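Local coordinates for protein galactose mutarotase related enzyme (Lactobacillus acidophilus, PDB 3DCD) that is of uncertain function but belongs to the aldose 1-epimerase family and may bind carbohydrate and act as a sugar isomerase, at residues E40-H45 with W240-K245; G142-N147 with F287-H292; F159-H164 with I193-D198. All blocks are in the same frame, centred on the assembly; numbering follows the deposited sequence.

Contact 1. Residues E40-H45 with W240-K245; sequences EIWGRH and WSQYPK
Ile41 and Lys245 bury the most surface, followed closely by the Trp42-Trp240 pair, where two loops of the galactose mutarotase-like beta-sandwich meet, the loop 40-45 ahead of strand 48-49 and the loop 240-245 leaving strand 236-240. Ile41 sends its two branches to different partners. CG2, anti to the backbone N, lies 3.7 Å from Gln242 CB, while CD1 packs more loosely, 4.2 Å from Lys245 CB. Lys245 then runs out in an extended chain past the backbone of Glu40, its CD 3.7 Å from Glu40 O. The carboxylate and ammonium groups of these two residues do not meet, although their opposite charges may attract weakly. Trp42 presents a ring face to the edge of Trp240 in a T-shaped stack with planes at 81°, Trp240 CZ3 standing over the centre of the indole. The other face of Trp42 carries Arg44 O, and its ring also meets those of Trp35 and His143. Gln242 ties the loops together by polar means: its chain bends at chi2 (55°), which sets CD beside Ile41 O; OE1 accepts the backbone N-H of Tyr243, and NE2 donates to Ile41 O at 3.1 Å, with an N-H...O angle of 150°.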
loop_
_atom_site.group_PDB
_atom_site.type_symbol
_atom_site.label_atom_id
_atom_site.label_comp_id
_atom_site.label_asym_id
_atom_site.label_seq_id
_atom_site.Cartn_x
_atom_site.Cartn_y
_atom_site.Cartn_z
ATOM N N GLU A 40 -0.599 7.169 -18.811
ATOM C CA GLU A 40 -0.451 6.214 -19.901
ATOM C C GLU A 40 -0.196 4.816 -19.373
ATOM O O GLU A 40 -0.412 3.830 -20.077
ATOM C CB GLU A 40 0.686 6.654 -20.839
ATOM C CG GLU A 40 0.385 7.974 -21.564
ATOM C CD GLU A 40 -0.522 7.803 -22.782
ATOM O OE1 GLU A 40 -0.901 6.664 -23.111
ATOM O OE2 GLU A 40 -0.849 8.823 -23.419
ATOM N N ILE A 41 0.261 4.734 -18.119
ATOM C CA ILE A 41 0.645 3.463 -17.507
ATOM C C ILE A 41 -0.214 3.163 -16.275
ATOM O O ILE A 41 -0.895 2.119 -16.196
ATOM C CB ILE A 41 2.140 3.488 -17.066
ATOM C CG1 ILE A 41 3.076 3.858 -18.233
ATOM C CG2 ILE A 41 2.541 2.165 -16.400
ATOM C CD1 ILE A 41 3.134 2.831 -19.369
ATOM N N TRP A 42 -0.159 4.078 -15.306
ATOM C CA TRP A 42 -0.882 3.921 -14.041
ATOM C C TRP A 42 -0.965 5.295 -13.384
ATOM O O TRP A 42 0.039 5.835 -12.930
ATOM C CB TRP A 42 -0.184 2.881 -13.124
ATOM C CG TRP A 42 -0.879 2.755 -11.767
ATOM C CD1 TRP A 42 -2.209 2.535 -11.545
ATOM C CD2 TRP A 42 -0.269 2.862 -10.468
ATOM N NE1 TRP A 42 -2.467 2.482 -10.187
ATOM C CE2 TRP A 42 -1.293 2.677 -9.507
ATOM C CE3 TRP A 42 1.044 3.074 -10.027
ATOM C CZ2 TRP A 42 -1.052 2.740 -8.135
ATOM C CZ3 TRP A 42 1.289 3.115 -8.666
ATOM C CH2 TRP A 42 0.238 2.940 -7.730
ATOM N N GLY A 43 -2.163 5.883 -13.389
ATOM C CA GLY A 43 -2.320 7.294 -13.058
ATOM C C GLY A 43 -2.520 7.584 -11.586
ATOM O O GLY A 43 -3.279 8.503 -11.228
ATOM N N ARG A 44 -1.858 6.800 -10.729
ATOM C CA ARG A 44 -1.838 7.074 -9.285
ATOM C C ARG A 44 -0.396 7.037 -8.809
ATOM O O ARG A 44 0.453 6.507 -9.515
ATOM C CB ARG A 44 -2.718 6.061 -8.516
ATOM C CG ARG A 44 -4.203 6.189 -8.891
ATOM C CD ARG A 44 -5.138 5.344 -8.019
ATOM N NE ARG A 44 -6.540 5.502 -8.447
ATOM C CZ ARG A 44 -7.337 6.520 -8.126
ATOM N NH1 ARG A 44 -6.903 7.511 -7.350
ATOM N NH2 ARG A 44 -8.588 6.549 -8.592
ATOM N N HIS A 45 -0.110 7.631 -7.646
ATOM C CA HIS A 45 1.232 7.564 -7.057
ATOM C C HIS A 45 1.387 6.460 -6.013
ATOM O O HIS A 45 2.367 5.684 -6.040
ATOM C CB HIS A 45 1.569 8.856 -6.315
ATOM C CG HIS A 45 1.657 10.072 -7.178
ATOM N ND1 HIS A 45 0.568 10.876 -7.440
ATOM C CD2 HIS A 45 2.714 10.658 -7.787
ATOM C CE1 HIS A 45 0.943 11.894 -8.194
ATOM N NE2 HIS A 45 2.244 11.809 -8.385
ATOM N N TRP A 240 3.694 -5.417 -7.099
ATOM C CA TRP A 240 2.990 -5.251 -8.362
ATOM C C TRP A 240 3.615 -4.149 -9.219
ATOM O O TRP A 240 4.093 -3.143 -8.703
ATOM C CB TRP A 240 1.505 -4.913 -8.084
ATOM C CG TRP A 240 0.666 -4.508 -9.300
ATOM C CD1 TRP A 240 0.026 -5.341 -10.188
ATOM C CD2 TRP A 240 0.395 -3.174 -9.740
ATOM N NE1 TRP A 240 -0.639 -4.593 -11.150
ATOM C CE2 TRP A 240 -0.429 -3.263 -10.894
ATOM C CE3 TRP A 240 0.759 -1.905 -9.263
ATOM C CZ2 TRP A 240 -0.871 -2.136 -11.586
ATOM C CZ3 TRP A 240 0.308 -0.777 -9.956
ATOM C CH2 TRP A 240 -0.501 -0.905 -11.101
ATOM N N SER A 241 3.588 -4.346 -10.527
ATOM C CA SER A 241 3.767 -3.230 -11.458
ATOM C C SER A 241 2.824 -3.464 -12.649
ATOM O O SER A 241 2.285 -4.571 -12.798
ATOM C CB SER A 241 5.229 -3.120 -11.883
ATOM O OG SER A 241 5.469 -1.897 -12.579
ATOM N N GLN A 242 2.622 -2.439 -13.478
ATOM C CA GLN A 242 1.605 -2.508 -14.547
ATOM C C GLN A 242 2.002 -3.522 -15.609
ATOM O O GLN A 242 3.193 -3.759 -15.848
ATOM C CB GLN A 242 1.365 -1.119 -15.175
ATOM C CG GLN A 242 0.122 -1.008 -16.085
ATOM C CD GLN A 242 -1.148 -1.435 -15.378
ATOM O OE1 GLN A 242 -1.447 -2.616 -15.290
ATOM N NE2 GLN A 242 -1.878 -0.475 -14.846
ATOM N N TYR A 243 0.987 -4.145 -16.210
ATOM C CA TYR A 243 1.143 -5.115 -17.289
ATOM C C TYR A 243 -0.203 -5.149 -18.044
ATOM O O TYR A 243 -1.253 -5.088 -17.408
ATOM C CB TYR A 243 1.446 -6.514 -16.717
ATOM C CG TYR A 243 1.791 -7.525 -17.778
ATOM C CD1 TYR A 243 0.787 -8.246 -18.444
ATOM C CD2 TYR A 243 3.129 -7.760 -18.133
ATOM C CE1 TYR A 243 1.096 -9.160 -19.430
ATOM C CE2 TYR A 243 3.453 -8.694 -19.122
ATOM C CZ TYR A 243 2.428 -9.382 -19.768
ATOM O OH TYR A 243 2.738 -10.301 -20.748
ATOM N N PRO A 244 -0.189 -5.250 -19.393
ATOM C CA PRO A 244 0.925 -5.377 -20.340
ATOM C C PRO A 244 1.697 -4.088 -20.662
ATOM O O PRO A 244 2.796 -4.190 -21.179
ATOM C CB PRO A 244 0.239 -5.905 -21.609
ATOM C CG PRO A 244 -1.097 -5.304 -21.568
ATOM C CD PRO A 244 -1.485 -5.277 -20.092
ATOM N N LYS A 245 1.140 -2.910 -20.370
ATOM C CA LYS A 245 1.878 -1.652 -20.547
ATOM C C LYS A 245 2.791 -1.439 -19.348
ATOM O O LYS A 245 2.311 -1.252 -18.244
ATOM C CB LYS A 245 0.930 -0.466 -20.698
ATOM C CG LYS A 245 0.143 -0.457 -21.989
ATOM C CD LYS A 245 -0.837 0.706 -21.974
ATOM C CE LYS A 245 -1.266 1.073 -23.382
ATOM N NZ LYS A 245 -2.368 2.078 -23.376
#

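Contact 2. Residues G142-N147 with F287-H292; sequences GHPGFN and FSMTYH
Gly142 and Phe287 mark the closest backbone approach of two segments that run in nearly the same direction, 13° apart, yet are joined by no hydrogen bond. Their CA atoms are 8.1 Å apart here, and the separation grows to 10.0 Å between the CA atoms of Phe146 and Tyr291, so side chains fill the space between two layers of strand. Because Gly142 has no side chain, Phe287 CE1 can settle 3.7 Å from its CA; a CB there would collide with the ring. Phe287, its CG between the backbone N and carbonyl carbon (chi1 59°), meets Pro144 tip to tip, CZ 4.1 Å from Pro144 CD. Two residues on, Met289 (a selenomethionine) touches Pro144 CG with SE, which also lies 3.9 Å from Phe146 CZ. The SE-Phe146 approach is a Met-aromatic contact at the ring edge, 86° off the ring normal. Tyr291 completes the row, crossing Phe146 at about a right angle with CE1 4.0 Å from Phe146 CE2. Strands 136-147 and 282-292 belong to different antiparallel sheets, packed as expected inside a beta-sandwich such as the galactose mutarotase-like fold. Val227 and Val229 of strand 226-232 and Ile252 of strand 249-256 pack on Phe146, while Pro254 touches Phe287.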
loop_
_atom_site.group_PDB
_atom_site.type_symbol
_atom_site.label_atom_id
_atom_site.label_comp_id
_atom_site.label_asym_id
_atom_site.label_seq_id
_atom_site.Cartn_x
_atom_site.Cartn_y
_atom_site.Cartn_z
ATOM N N GLY A 142 -1.559 -0.096 2.291
ATOM C CA GLY A 142 -0.791 0.906 1.544
ATOM C C GLY A 142 -0.459 0.379 0.152
ATOM O O GLY A 142 -0.589 -0.826 -0.118
ATOM N N HIS A 143 -0.036 1.276 -0.736
ATOM C CA HIS A 143 0.173 0.929 -2.156
ATOM C C HIS A 143 1.223 1.885 -2.778
ATOM O O HIS A 143 1.044 2.342 -3.906
ATOM C CB HIS A 143 -1.202 1.042 -2.856
ATOM C CG HIS A 143 -1.324 0.334 -4.180
ATOM N ND1 HIS A 143 -0.466 0.555 -5.234
ATOM C CD2 HIS A 143 -2.282 -0.505 -4.649
ATOM C CE1 HIS A 143 -0.850 -0.169 -6.275
ATOM N NE2 HIS A 143 -1.965 -0.803 -5.954
ATOM N N PRO A 144 2.337 2.179 -2.059
ATOM C CA PRO A 144 3.289 3.137 -2.636
ATOM C C PRO A 144 3.942 2.612 -3.928
ATOM O O PRO A 144 4.341 1.450 -3.963
ATOM C CB PRO A 144 4.360 3.268 -1.546
ATOM C CG PRO A 144 4.228 2.029 -0.712
ATOM C CD PRO A 144 2.779 1.689 -0.734
ATOM N N GLY A 145 4.026 3.451 -4.972
ATOM C CA GLY A 145 4.812 3.110 -6.165
ATOM C C GLY A 145 6.169 3.794 -6.117
ATOM O O GLY A 145 6.235 5.011 -5.918
ATOM N N PHE A 146 7.243 3.008 -6.282
ATOM C CA PHE A 146 8.628 3.510 -6.237
ATOM C C PHE A 146 9.290 3.460 -7.593
ATOM O O PHE A 146 9.295 2.400 -8.230
ATOM C CB PHE A 146 9.474 2.665 -5.286
ATOM C CG PHE A 146 8.904 2.565 -3.908
ATOM C CD1 PHE A 146 8.458 1.343 -3.429
ATOM C CD2 PHE A 146 8.778 3.702 -3.111
ATOM C CE1 PHE A 146 7.903 1.245 -2.134
ATOM C CE2 PHE A 146 8.232 3.624 -1.824
ATOM C CZ PHE A 146 7.801 2.381 -1.334
ATOM N N ASN A 147 9.874 4.586 -8.016
ATOM C CA ASN A 147 10.693 4.630 -9.239
ATOM C C ASN A 147 11.858 3.653 -9.199
ATOM O O ASN A 147 12.459 3.451 -8.149
ATOM C CB ASN A 147 11.306 6.029 -9.438
ATOM C CG ASN A 147 10.287 7.087 -9.788
ATOM O OD1 ASN A 147 10.446 8.248 -9.418
ATOM N ND2 ASN A 147 9.270 6.716 -10.540
ATOM N N PHE A 287 3.045 1.103 8.351
ATOM C CA PHE A 287 4.323 0.610 7.871
ATOM C C PHE A 287 5.296 1.769 7.715
ATOM O O PHE A 287 4.892 2.928 7.803
ATOM C CB PHE A 287 4.142 -0.165 6.563
ATOM C CG PHE A 287 3.529 0.650 5.444
ATOM C CD1 PHE A 287 2.135 0.818 5.368
ATOM C CD2 PHE A 287 4.340 1.235 4.470
ATOM C CE1 PHE A 287 1.564 1.547 4.335
ATOM C CE2 PHE A 287 3.772 1.967 3.417
ATOM C CZ PHE A 287 2.396 2.129 3.356
ATOM N N SER A 288 6.569 1.454 7.499
ATOM C CA SER A 288 7.606 2.469 7.448
ATOM C C SER A 288 8.480 2.281 6.219
ATOM O O SER A 288 8.724 1.153 5.796
ATOM C CB SER A 288 8.471 2.416 8.697
ATOM O OG SER A 288 7.646 2.579 9.834
HETATM N N MSE A 289 8.959 3.392 5.666
HETATM C CA MSE A 289 9.747 3.343 4.442
HETATM C C MSE A 289 11.013 4.137 4.678
HETATM O O MSE A 289 10.946 5.243 5.207
HETATM C CB MSE A 289 8.969 3.974 3.281
HETATM C CG MSE A 289 7.738 3.192 2.799
HETATM SE SE MSE A 289 6.466 4.319 1.831
HETATM C CE MSE A 289 5.760 5.300 3.400
ATOM N N THR A 290 12.162 3.579 4.292
ATOM C CA THR A 290 13.407 4.356 4.260
ATOM C C THR A 290 13.909 4.461 2.811
ATOM O O THR A 290 13.713 3.543 2.009
ATOM C CB THR A 290 14.510 3.762 5.154
ATOM O OG1 THR A 290 14.938 2.499 4.618
ATOM C CG2 THR A 290 13.979 3.547 6.571
ATOM N N TYR A 291 14.536 5.581 2.490
ATOM C CA TYR A 291 14.982 5.851 1.132
ATOM C C TYR A 291 16.466 6.175 1.069
ATOM O O TYR A 291 16.967 6.959 1.878
ATOM C CB TYR A 291 14.213 7.040 0.564
ATOM C CG TYR A 291 12.718 6.971 0.797
ATOM C CD1 TYR A 291 11.875 6.376 -0.137
ATOM C CD2 TYR A 291 12.157 7.492 1.956
ATOM C CE1 TYR A 291 10.479 6.300 0.077
ATOM C CE2 TYR A 291 10.774 7.425 2.181
ATOM C CZ TYR A 291 9.950 6.832 1.237
ATOM O OH TYR A 291 8.596 6.787 1.465
ATOM N N HIS A 292 17.146 5.591 0.090
ATOM C CA HIS A 292 18.540 5.926 -0.195
ATOM C C HIS A 292 18.726 6.107 -1.696
ATOM O O HIS A 292 18.281 5.262 -2.496
ATOM C CB HIS A 292 19.513 4.882 0.344
ATOM C CG HIS A 292 20.923 5.386 0.437
ATOM N ND1 HIS A 292 21.702 5.634 -0.677
ATOM C CD2 HIS A 292 21.673 5.726 1.509
ATOM C CE1 HIS A 292 22.880 6.097 -0.288
ATOM N NE2 HIS A 292 22.889 6.149 1.036
#

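Contact 3. Residues F159-H164 with I193-D198; sequences FYFDMH and IALSDD
Phe161 lays one face of its ring over Ile193, its CG between the backbone N and the carbonyl carbon (chi1 68°), the two side chains lying side by side and pointing the same way. Ile193 CB forms a CH-pi contact 4.0 Å from the ring centroid, and both branches of the isoleucine join in: CG2 reaches Phe161 CE2 at 3.7 Å and CD1 reaches Phe161 CZ at the same distance. At the ring edge, Leu195 CD2 approaches Phe161 CD2 to 3.8 Å. An alanine in place of Phe161 would probably leave Ile193 without the face it packs on and Leu195 CD2 without its ring edge, opening a gap beside Leu205 and Ile239. Phe161 and Ile193 are an antiparallel hydrogen-bonded pair, with Ile193 N bound to Phe161 O at 2.8 Å and Phe161 N to Ile193 O at 2.9 Å. A third bond joins Leu195 N to Phe159 O with an N-H...O angle of 174°. On the other face of the sheet, Tyr160 faces Ala194 across a non-hydrogen-bonded pair, and its hydroxyl bonds Asp221. Strand 159-164 pairs along its other edge with strand 214-220, so the short strand 193-194 is outermost within this chain, an antiparallel edge strand on a sheet of the galactose mutarotase-like beta-sandwich.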
loop_
_atom_site.group_PDB
_atom_site.type_symbol
_atom_site.label_atom_id
_atom_site.label_comp_id
_atom_site.label_asym_id
_atom_site.label_seq_id
_atom_site.Cartn_x
_atom_site.Cartn_y
_atom_site.Cartn_z
ATOM N N PHE A 159 17.287 -4.389 -11.001
ATOM C CA PHE A 159 16.676 -4.207 -9.690
ATOM C C PHE A 159 16.071 -5.491 -9.183
ATOM O O PHE A 159 15.759 -6.402 -9.955
ATOM C CB PHE A 159 15.615 -3.090 -9.723
ATOM C CG PHE A 159 16.200 -1.743 -10.020
ATOM C CD1 PHE A 159 16.447 -1.355 -11.343
ATOM C CD2 PHE A 159 16.538 -0.872 -8.986
ATOM C CE1 PHE A 159 17.024 -0.120 -11.637
ATOM C CE2 PHE A 159 17.123 0.374 -9.279
ATOM C CZ PHE A 159 17.354 0.745 -10.597
ATOM N N TYR A 160 15.901 -5.566 -7.876
ATOM C CA TYR A 160 15.331 -6.758 -7.282
ATOM C C TYR A 160 14.717 -6.386 -5.952
ATOM O O TYR A 160 15.003 -5.311 -5.412
ATOM C CB TYR A 160 16.416 -7.837 -7.102
ATOM C CG TYR A 160 17.590 -7.436 -6.226
ATOM C CD1 TYR A 160 18.750 -6.892 -6.780
ATOM C CD2 TYR A 160 17.552 -7.640 -4.840
ATOM C CE1 TYR A 160 19.855 -6.535 -5.959
ATOM C CE2 TYR A 160 18.646 -7.292 -4.015
ATOM C CZ TYR A 160 19.779 -6.738 -4.577
ATOM O OH TYR A 160 20.842 -6.409 -3.749
ATOM N N PHE A 161 13.879 -7.277 -5.439
ATOM C CA PHE A 161 13.431 -7.180 -4.047
ATOM C C PHE A 161 13.897 -8.381 -3.244
ATOM O O PHE A 161 14.106 -9.481 -3.776
ATOM C CB PHE A 161 11.922 -6.898 -3.903
ATOM C CG PHE A 161 11.018 -8.030 -4.343
ATOM C CD1 PHE A 161 10.520 -8.935 -3.416
ATOM C CD2 PHE A 161 10.651 -8.171 -5.685
ATOM C CE1 PHE A 161 9.677 -9.966 -3.801
ATOM C CE2 PHE A 161 9.815 -9.208 -6.092
ATOM C CZ PHE A 161 9.325 -10.109 -5.143
ATOM N N ASP A 162 14.117 -8.120 -1.967
ATOM C CA ASP A 162 14.651 -9.083 -1.053
ATOM C C ASP A 162 13.865 -8.965 0.242
ATOM O O ASP A 162 13.714 -7.883 0.791
ATOM C CB ASP A 162 16.127 -8.787 -0.797
ATOM C CG ASP A 162 16.878 -9.991 -0.309
ATOM O OD1 ASP A 162 16.346 -11.124 -0.403
ATOM O OD2 ASP A 162 18.013 -9.817 0.171
HETATM N N MSE A 163 13.361 -10.082 0.733
HETATM C CA MSE A 163 12.556 -10.043 1.937
HETATM C C MSE A 163 13.323 -10.575 3.137
HETATM O O MSE A 163 14.035 -11.582 3.046
HETATM C CB MSE A 163 11.265 -10.809 1.714
HETATM C CG MSE A 163 10.536 -10.336 0.480
HETATM SE SE MSE A 163 8.819 -11.226 0.269
HETATM C CE MSE A 163 8.072 -10.682 1.945
ATOM N N HIS A 164 13.212 -9.866 4.253
ATOM C CA HIS A 164 13.804 -10.312 5.503
ATOM C C HIS A 164 12.677 -10.473 6.535
ATOM O O HIS A 164 11.739 -9.686 6.531
ATOM C CB HIS A 164 14.860 -9.304 5.961
ATOM C CG HIS A 164 15.948 -9.078 4.950
ATOM N ND1 HIS A 164 15.859 -8.120 3.957
ATOM C CD2 HIS A 164 17.134 -9.704 4.765
ATOM C CE1 HIS A 164 16.951 -8.157 3.215
ATOM N NE2 HIS A 164 17.742 -9.109 3.684
ATOM N N ILE A 193 14.493 -11.654 -5.539
ATOM C CA ILE A 193 13.726 -11.897 -6.769
ATOM C C ILE A 193 13.917 -10.675 -7.674
ATOM O O ILE A 193 13.586 -9.568 -7.273
ATOM C CB ILE A 193 12.228 -12.111 -6.435
ATOM C CG1 ILE A 193 12.048 -13.410 -5.633
ATOM C CG2 ILE A 193 11.370 -12.107 -7.703
ATOM C CD1 ILE A 193 10.691 -13.526 -4.945
ATOM N N ALA A 194 14.459 -10.875 -8.875
ATOM C CA ALA A 194 14.722 -9.743 -9.795
ATOM C C ALA A 194 13.449 -9.242 -10.458
ATOM O O ALA A 194 12.507 -10.010 -10.697
ATOM C CB ALA A 194 15.743 -10.135 -10.842
ATOM N N LEU A 195 13.406 -7.943 -10.737
ATOM C CA LEU A 195 12.256 -7.360 -11.410
ATOM C C LEU A 195 12.410 -7.515 -12.918
ATOM O O LEU A 195 13.519 -7.667 -13.438
ATOM C CB LEU A 195 12.078 -5.877 -11.032
ATOM C CG LEU A 195 11.871 -5.556 -9.544
ATOM C CD1 LEU A 195 11.702 -4.044 -9.372
ATOM C CD2 LEU A 195 10.639 -6.296 -9.010
ATOM N N SER A 196 11.277 -7.526 -13.609
ATOM C CA SER A 196 11.240 -7.627 -15.052
ATOM C C SER A 196 9.840 -7.256 -15.510
ATOM O O SER A 196 8.905 -7.259 -14.717
ATOM C CB SER A 196 11.547 -9.060 -15.493
ATOM O OG SER A 196 10.433 -9.919 -15.224
ATOM N N ASP A 197 9.706 -6.945 -16.792
ATOM C CA ASP A 197 8.407 -6.654 -17.384
ATOM C C ASP A 197 7.430 -7.842 -17.225
ATOM O O ASP A 197 6.248 -7.642 -16.910
ATOM C CB ASP A 197 8.581 -6.301 -18.867
ATOM C CG ASP A 197 9.129 -4.876 -19.087
ATOM O OD1 ASP A 197 9.037 -4.020 -18.169
ATOM O OD2 ASP A 197 9.649 -4.618 -20.192
ATOM N N ASP A 198 7.941 -9.058 -17.444
ATOM C CA ASP A 198 7.155 -10.293 -17.431
ATOM C C ASP A 198 6.764 -10.767 -16.020
ATOM O O ASP A 198 5.778 -11.505 -15.851
ATOM C CB ASP A 198 7.948 -11.413 -18.115
ATOM C CG ASP A 198 7.162 -12.722 -18.202
ATOM O OD1 ASP A 198 6.234 -12.795 -19.045
ATOM O OD2 ASP A 198 7.471 -13.675 -17.432
#

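In the fold
The three contacts show how chemistry follows position in a beta-rich fold. Contact 2 is buried, its centre about 9 Å from the centre of the chain, and wholly apolar, joining two sheets through side chains alone. Contact 3 is largely buried although at the margin of the sheet that strands 159-164 and 282-292 share; backbone bonds do the joining there and apolar packing backs them up. Contact 1 is a surface meeting of loops, mixing an aromatic stack with a single hydrogen bond from a side-chain amide; strand 236-240, which leads into it, shares the other sheet with 136-147. Contacts 1 and 2 touch where His143 packs against both tryptophans, and contact 1 meets contact 3 through Tyr243 and Asp197.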